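PDB 6D9N: organic hydroperoxide resistance protein, which probably reduces organic hydroperoxides with thiol chemistry, protecting the bacterium from peroxide stress. Local coordinates for residues 68-71 against 72-76; 111-115 against 116-120. All coordinates share one frame; numbering follows the deposited sequence. Where two conformers were deposited one is given.

Contact 1 of 2, residues 68-71 against 72-76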
# COMPACT_ATOMS: atom_id res chain seq x y z
N SER B 68 -0.48 8.99 10.47
CA SER B 68 0.59 8.74 11.43
C SER B 68 1.70 9.78 11.30
O SER B 68 2.16 10.36 12.30
CB SER B 68 1.15 7.34 11.19
OG SER B 68 2.21 7.10 12.10
N ALA B 69 2.10 10.09 10.07
CA ALA B 69 3.14 11.09 9.83
C ALA B 69 2.68 12.46 10.30
O ALA B 69 3.43 13.20 10.94
CB ALA B 69 3.48 11.13 8.34
N LEU B 70 1.41 12.81 10.02
CA LEU B 70 0.85 14.09 10.45
C LEU B 70 0.89 14.21 11.97
O LEU B 70 1.24 15.27 12.51
CB LEU B 70 -0.57 14.16 9.89
CG LEU B 70 -1.33 15.44 10.25
CD1 LEU B 70 -0.61 16.67 9.75
CD2 LEU B 70 -2.71 15.32 9.64
N ASN B 71 0.53 13.14 12.69
CA ASN B 71 0.56 13.20 14.14
C ASN B 71 1.97 13.28 14.67
O ASN B 71 2.21 13.98 15.67
CB ASN B 71 -0.27 12.07 14.73
CG ASN B 71 -1.73 12.41 14.71
OD1 ASN B 71 -2.27 12.90 15.70
ND2 ASN B 71 -2.36 12.30 13.56
N LEU B 72 2.94 12.64 14.01
CA LEU B 72 4.33 12.80 14.44
C LEU B 72 4.78 14.25 14.30
O LEU B 72 5.45 14.82 15.18
CB LEU B 72 5.21 11.85 13.64
CG LEU B 72 6.67 11.87 14.05
CD1 LEU B 72 6.89 11.58 15.57
CD2 LEU B 72 7.42 10.85 13.17
N VAL B 73 4.43 14.87 13.17
CA VAL B 73 4.79 16.27 12.93
C VAL B 73 4.13 17.18 13.97
O VAL B 73 4.77 18.09 14.51
CB VAL B 73 4.40 16.65 11.49
CG1 VAL B 73 4.46 18.17 11.25
CG2 VAL B 73 5.28 15.92 10.49
N ILE B 74 2.85 16.96 14.25
CA ILE B 74 2.14 17.76 15.26
C ILE B 74 2.81 17.64 16.62
O ILE B 74 3.04 18.65 17.32
CB ILE B 74 0.66 17.32 15.30
CG1 ILE B 74 -0.07 17.82 14.06
CG2 ILE B 74 0.01 17.84 16.58
CD1 ILE B 74 -1.47 17.19 13.89
N LYS B 75 3.15 16.41 17.03
CA LYS B 75 3.75 16.24 18.35
C LYS B 75 5.15 16.83 18.40
O LYS B 75 5.54 17.43 19.42
CB LYS B 75 3.80 14.74 18.71
CG LYS B 75 2.43 14.09 18.96
CD LYS B 75 1.70 14.67 20.19
CE LYS B 75 0.29 14.05 20.38
NZ LYS B 75 -0.49 14.84 21.41
N SER B 76 5.89 16.75 17.30
CA SER B 76 7.22 17.34 17.27
C SER B 76 7.16 18.85 17.41
O SER B 76 8.07 19.47 17.98
CB SER B 76 7.95 16.91 15.99
OG SER B 76 8.16 15.49 15.98
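Residues 68-71 and 72-76 are successive turns of helix 54-77, joined by four i to i+4 backbone bonds: Leu72 N to Ser68 O, Val73 N to Ala69 O, Ile74 N to Leu70 O (2.9 Å) and Lys75 N to Asn71 O. On the buried flank Leu70 packs on the side chain of Ile74 one turn later, Leu70 CG lying 4.0 Å from Ile74 CD1. With its CG1 branch anti to the carbonyl carbon (chi1 -72°), Ile74 sends that arm back along the helix, and CG1 comes 3.3 Å from Leu70 O. Val73 CG2 likewise sits 3.3 Å from Ala69 O. This long helix of the OsmC-like domain is amphipathic here: Leu70 and Ile74 are buried, Leu72, Lys75 and Ser76 exposed. Leu70 and Val73 also touch Leu121 of helix 115-128, and Ile74 rests on Ile79 and Thr81 in the loop that follows. Asn71 ND2 bonds back to Asp67 O, one turn earlier, and outward to Thr84 OG1, tying the helix to the loop just ahead of strand 85-94. Nearer the C-terminal end, Leu72 O takes two bonds from Ser76, one from N and one from OG (2.9 Å), arriving from opposite faces of the carbonyl plane; the hydroxyl stands 36° out of it.

Contact 2 of 2, residues 111-115 against 116-120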
# COMPACT_ATOMS: atom_id res chain seq x y z
N PRO B 111 -8.49 19.79 13.26
CA PRO B 111 -9.30 20.76 14.01
C PRO B 111 -8.43 21.64 14.87
O PRO B 111 -7.39 21.21 15.40
CB PRO B 111 -10.16 19.87 14.92
CG PRO B 111 -10.10 18.49 14.30
CD PRO B 111 -8.73 18.39 13.68
N GLY B 112 -8.86 22.89 15.05
CA GLY B 112 -8.31 23.78 16.06
C GLY B 112 -7.07 24.54 15.67
O GLY B 112 -6.48 25.20 16.54
N VAL B 113 -6.67 24.51 14.41
CA VAL B 113 -5.51 25.26 13.95
C VAL B 113 -5.95 26.23 12.87
O VAL B 113 -7.03 26.11 12.29
CB VAL B 113 -4.39 24.34 13.44
CG1 VAL B 113 -3.99 23.34 14.49
CG2 VAL B 113 -4.82 23.59 12.14
N THR B 114 -5.08 27.20 12.57
CA THR B 114 -5.35 28.10 11.45
C THR B 114 -4.99 27.41 10.14
O THR B 114 -4.28 26.39 10.11
CB THR B 114 -4.48 29.36 11.56
OG1 THR B 114 -3.12 28.99 11.30
CG2 THR B 114 -4.62 30.03 12.93
N ILE B 115 -5.46 27.97 9.01
CA ILE B 115 -5.15 27.32 7.74
C ILE B 115 -3.65 27.38 7.43
O ILE B 115 -3.11 26.45 6.82
CB ILE B 115 -6.03 27.83 6.58
CG1 ILE B 115 -6.18 26.72 5.51
CG2 ILE B 115 -5.43 29.06 5.93
CD1 ILE B 115 -7.00 25.50 6.03
N GLU B 116 -2.96 28.45 7.83
CA GLU B 116 -1.52 28.49 7.61
C GLU B 116 -0.82 27.38 8.38
O GLU B 116 0.07 26.71 7.87
CB GLU B 116 -0.95 29.85 8.02
CG GLU B 116 -1.37 30.95 7.07
CD GLU B 116 -1.04 32.35 7.58
OE1 GLU B 116 -0.34 32.49 8.61
OE2 GLU B 116 -1.49 33.32 6.94
N GLU B 117 -1.22 27.16 9.63
CA GLU B 117 -0.65 26.06 10.40
C GLU B 117 -0.96 24.72 9.76
O GLU B 117 -0.10 23.85 9.65
CB GLU B 117 -1.21 26.11 11.83
CG GLU B 117 -0.64 27.28 12.63
CD GLU B 117 -1.36 27.58 13.92
OE1 GLU B 117 -2.52 27.17 14.12
OE2 GLU B 117 -0.73 28.27 14.77
N ALA B 118 -2.21 24.54 9.34
CA ALA B 118 -2.61 23.28 8.71
C ALA B 118 -1.79 23.00 7.46
O ALA B 118 -1.36 21.85 7.23
CB ALA B 118 -4.10 23.32 8.37
N GLN B 119 -1.58 24.03 6.63
CA GLN B 119 -0.79 23.86 5.42
C GLN B 119 0.65 23.50 5.75
O GLN B 119 1.25 22.63 5.09
CB GLN B 119 -0.85 25.14 4.59
CG GLN B 119 -2.19 25.30 3.92
CD GLN B 119 -2.45 26.71 3.42
OE1 GLN B 119 -1.66 27.62 3.64
NE2 GLN B 119 -3.57 26.88 2.72
N ASP B 120 1.24 24.16 6.75
CA ASP B 120 2.61 23.81 7.13
C ASP B 120 2.68 22.36 7.62
O ASP B 120 3.63 21.63 7.30
CB ASP B 120 3.10 24.76 8.24
CG ASP B 120 3.30 26.20 7.75
OD1 ASP B 120 3.36 26.46 6.53
OD2 ASP B 120 3.41 27.08 8.63
O HOH W 1 -3.86 27.46 16.49
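A capping box starts helix 115-128: Thr114 and Glu117 exchange bonds, each side chain accepting from the other's backbone N-H. Thr114 OG1, set between its own backbone N and carbonyl carbon (chi1 70°), takes the N-H of Glu117 at 3.1 Å with an N-H...O angle of 167°. In return Glu117 OE1 accepts from Thr114 N at 3.0 Å, met on the anti side of the carboxylate and 32° out of its plane. Extended beyond CG, the Glu117 side chain runs back past the Thr114 hydroxyl, with its CG 3.3 Å from Thr114 OG1, and this carries the carboxylate to the N-H just ahead of the helix. A water donates a second bond to Glu117 OE1 (2.7 Å) and a weak one to Gly112 O. The carboxylate lies at the N-terminal end of the helix, where the helix dipole would be expected to favour its negative charge. Regular helical bonding follows, Ala118 N to Thr114 O and Gln119 N to Ile115 O. Beside the cap, Val113 CG2 packs on Ala118 CB at 3.8 Å, while Val113 CB lies close to Glu117 OE1. On another side of the turn, the Gln119 side chain, in one of its two conformers, passes over Ile115 O. The turn links strand 100-109 to helix 115-128: Val113 and Glu117 touch Ile79 in the loop after helix 54-77, and Ala118 and Gln119 rest on Val145 of strand 141-146.

In the fold
Contact 1 belongs to the last turns of helix 54-77, contact 2 to the loop before helix 115-128 and its first turns; their centres are 13 Å apart and their nearest atoms about 5 Å, without touching. The helices nevertheless meet through Leu121, just past contact 2, and Ile79 is shared, packing on Ile74 of contact 1 and on Val113 and Glu117 of contact 2. Three of eight touching residues are buried in 68-76 and two of seven in 111-120, where four are exposed against two in contact 1. Contact 1 relies on regular backbone bonding near the helix's C-terminal end and aliphatic packing, contact 2 on reciprocal side-chain to backbone capping. Contact 1 alone borders the second subunit, with Ser68 against its Tyr40.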